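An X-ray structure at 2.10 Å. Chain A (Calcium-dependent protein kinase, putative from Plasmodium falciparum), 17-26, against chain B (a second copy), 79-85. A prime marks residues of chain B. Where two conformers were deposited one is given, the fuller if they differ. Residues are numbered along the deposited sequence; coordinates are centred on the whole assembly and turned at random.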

# COMPACT_ATOMS: atom_id res chain seq x y z
N SER A 17 2.94 4.26 -22.48
CA SER A 17 1.81 4.91 -23.14
C SER A 17 0.98 5.73 -22.16
O SER A 17 1.05 5.53 -20.94
N ASN A 18 0.19 6.66 -22.70
CA ASN A 18 -0.69 7.45 -21.89
C ASN A 18 -1.70 6.57 -21.14
O ASN A 18 -1.93 6.78 -19.95
N ILE A 19 -2.22 5.55 -21.82
CA ILE A 19 -3.18 4.62 -21.19
C ILE A 19 -2.58 3.79 -20.04
O ILE A 19 -3.20 3.65 -18.97
N ARG A 20 -1.37 3.27 -20.24
CA ARG A 20 -0.64 2.61 -19.15
C ARG A 20 -0.52 3.53 -17.95
O ARG A 20 -0.77 3.14 -16.81
N ASN A 21 -0.14 4.77 -18.22
CA ASN A 21 0.09 5.72 -17.14
C ASN A 21 -1.23 6.20 -16.50
O ASN A 21 -1.26 6.49 -15.32
N ILE A 22 -2.30 6.26 -17.27
CA ILE A 22 -3.63 6.55 -16.70
C ILE A 22 -3.99 5.47 -15.67
O ILE A 22 -4.40 5.79 -14.54
N ILE A 23 -3.78 4.22 -16.05
CA ILE A 23 -3.94 3.07 -15.17
C ILE A 23 -3.04 3.18 -13.94
O ILE A 23 -3.49 2.90 -12.81
N ILE A 24 -1.78 3.59 -14.13
CA ILE A 24 -0.90 3.85 -12.99
C ILE A 24 -1.49 4.92 -12.06
O ILE A 24 -1.40 4.80 -10.84
N ASN A 25 -2.08 5.98 -12.63
CA ASN A 25 -2.72 7.04 -11.80
C ASN A 25 -3.89 6.56 -10.90
O ASN A 25 -4.05 7.06 -9.78
N ILE A 26 -4.65 5.58 -11.38
CA ILE A 26 -5.69 4.91 -10.58
C ILE A 26 -5.07 4.28 -9.34
O ILE A 26 -5.54 4.50 -8.21
N LEU B 79 7.70 15.59 -18.66
CA LEU B 79 6.61 16.54 -18.52
C LEU B 79 5.34 16.09 -19.23
O LEU B 79 4.27 16.11 -18.63
N GLN B 80 5.45 15.62 -20.48
CA GLN B 80 4.28 15.16 -21.22
C GLN B 80 3.72 13.80 -20.77
O GLN B 80 2.55 13.49 -21.04
N ALA B 81 4.53 12.99 -20.09
CA ALA B 81 4.06 11.77 -19.43
C ALA B 81 3.31 12.06 -18.10
O ALA B 81 2.26 11.46 -17.82
N LEU B 82 3.88 12.97 -17.31
CA LEU B 82 3.29 13.39 -16.06
C LEU B 82 1.95 14.12 -16.27
O LEU B 82 0.98 13.83 -15.56
N ASP B 83 1.93 15.05 -17.22
CA ASP B 83 0.75 15.89 -17.50
C ASP B 83 -0.27 15.06 -18.29
O ASP B 83 -0.50 15.27 -19.49
N ILE B 84 -0.86 14.11 -17.59
CA ILE B 84 -1.69 13.10 -18.20
C ILE B 84 -2.99 13.68 -18.76
O ILE B 84 -3.55 13.16 -19.73
N ASN B 85 -3.42 14.80 -18.17
CA ASN B 85 -4.59 15.54 -18.61
C ASN B 85 -4.26 16.72 -19.52
O ASN B 85 -5.16 17.46 -19.94

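The contact is small, with 264 Å² buried over both sides, and its plan is simple: one isoleucine from chain B lies against a helix face of chain A, while waters link polar groups around it. No direct hydrogen bond crosses between the stretches. Ser17 stays out of reach but prepares the helix. With chi1 in p, its OG accepts from the backbone N of Arg20 at 3.1 Å, an N-cap that satisfies an amide at the start of the helix.

Asn18 (chi1 m) sets its CA-to-CB bond sideways, yet its amide end comes nearer to chain B. Its OD1 is 4.2 Å from Gln80′ O, with no hydrogen bond between these two oxygens; instead OD1 accepts from water 1 at 3.0 Å. Ile19 (m, t) points away and leaves the contact to its neighbours. Arg20 (t, m, m) also makes no contact with the chain B stretch, but it steadies a residue that does: Arg20 NE and NH2 donate to Asn21 OD1 at 3.0 and 2.8 Å.

Asn21 (chi1 m) points toward chain B with its oxygen thus held by Arg20. Its ND2 donates to water 1 at 2.9 Å and lies 4.1 Å from Ala81′ CB. Water 1 in turn donates to Ala81′ O at 2.7 Å, so one molecule joins two asparagines, one helical turn apart, to a backbone carbonyl near the end of the opposing helix. The aliphatic part of Asn21 serves packing as well, its CB lying 3.4 Å from Ile84′ CD1.

Ile22 (m, t), set sideways, supplies the apolar pairing, with its CG1 3.8 Å from Ile84′ CG1. Ile84′ points toward chain A and gives up 106 Å², the largest share of any residue here; both its chi angles, -136° and 139°, lie between wells. Its CD1 also comes 3.7 Å from the backbone N of Ile22 and 4.1 Å from Asn18 O, so the methyl packs on the helix backbone as well as on side chains.

Ile23 (m, t) points away. Ile24 (m, m) starts toward chain B, but its end leads off and makes no contact with that stretch. Asn25 (chi1 m, chi2 -99°) points toward it and turns its amide back: ND2 donates to Asn21 O at 3.0 Å, nearly straight at 178°. The same ND2 donates to water 2 at 3.2 Å, which donates to Leu82′ O at 3.0 Å, and it sits 3.5 Å from Ile84′ CD1. Ile26 (m, t) is beyond reach. The rule to read here is an apolar side chain received among asparagines whose amides are tied by intrachain bonds or water.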

# COMPACT_ATOMS: atom_id res chain seq x y z
CB SER A 17 0.92 3.86 -23.82
OG SER A 17 0.31 3.00 -22.86
CB ASN A 18 -1.36 8.51 -22.74
CG ASN A 18 -0.45 9.69 -23.01
OD1 ASN A 18 0.21 10.22 -22.10
ND2 ASN A 18 -0.41 10.13 -24.26
CB ILE A 19 -3.90 3.73 -22.25
CG1 ILE A 19 -4.79 4.63 -23.13
CG2 ILE A 19 -4.73 2.64 -21.58
CD1 ILE A 19 -5.35 3.96 -24.40
CB ARG A 20 0.77 2.22 -19.62
CG ARG A 20 1.39 1.02 -18.94
CD ARG A 20 1.95 1.24 -17.54
NE ARG A 20 2.84 2.38 -17.37
CZ ARG A 20 3.99 2.36 -16.67
NH1 ARG A 20 4.43 1.24 -16.11
NH2 ARG A 20 4.70 3.46 -16.55
CB ASN A 21 0.95 6.87 -17.63
CG ASN A 21 2.41 6.43 -17.91
OD1 ASN A 21 2.80 5.33 -17.54
ND2 ASN A 21 3.18 7.29 -18.56
CB ILE A 22 -4.68 6.71 -17.80
CG1 ILE A 22 -4.45 8.05 -18.49
CG2 ILE A 22 -6.13 6.67 -17.18
CD1 ILE A 22 -5.06 8.15 -19.86
CB ILE A 23 -3.66 1.74 -15.94
CG1 ILE A 23 -4.69 1.55 -17.06
CG2 ILE A 23 -3.67 0.51 -14.99
CD1 ILE A 23 -4.28 0.53 -18.15
CB ILE A 24 0.57 4.31 -13.42
CG1 ILE A 24 1.32 3.21 -14.19
CG2 ILE A 24 1.35 4.77 -12.22
CD1 ILE A 24 1.86 2.05 -13.33
CB ASN A 25 -3.18 8.23 -12.65
CG ASN A 25 -2.11 9.28 -12.80
OD1 ASN A 25 -2.12 10.29 -12.10
ND2 ASN A 25 -1.15 9.05 -13.72
CB ILE A 26 -6.46 3.84 -11.40
CG1 ILE A 26 -7.26 4.49 -12.52
CG2 ILE A 26 -7.40 3.00 -10.47
CD1 ILE A 26 -7.62 3.52 -13.65
CB LEU B 79 7.05 17.93 -18.97
CG LEU B 79 7.90 18.69 -17.95
CD1 LEU B 79 8.30 20.07 -18.52
CD2 LEU B 79 7.17 18.85 -16.61
CB GLN B 80 4.56 15.18 -22.72
CG GLN B 80 4.78 16.58 -23.26
CD GLN B 80 3.57 17.49 -23.10
OE1 GLN B 80 2.44 17.11 -23.42
NE2 GLN B 80 3.80 18.71 -22.64
CB ALA B 81 5.22 10.81 -19.18
CB LEU B 82 4.24 14.33 -15.29
CG LEU B 82 5.50 13.74 -14.67
CD1 LEU B 82 6.18 14.82 -13.86
CD2 LEU B 82 5.19 12.49 -13.78
CB ASP B 83 1.13 17.17 -18.25
CG ASP B 83 0.08 18.28 -18.12
OD1 ASP B 83 -0.98 18.05 -17.47
OD2 ASP B 83 0.32 19.39 -18.66
CB ILE B 84 -1.87 11.91 -17.22
CG1 ILE B 84 -1.71 10.59 -17.95
CG2 ILE B 84 -3.12 12.03 -16.31
CD1 ILE B 84 -0.95 9.65 -17.14
CB ASN B 85 -5.40 16.02 -17.40
CG ASN B 85 -6.18 14.90 -16.75
OD1 ASN B 85 -7.13 14.39 -17.33
ND2 ASN B 85 -5.78 14.49 -15.54
O HOH W 1 1.57 9.54 -19.56
O HOH W 2 1.12 11.28 -14.02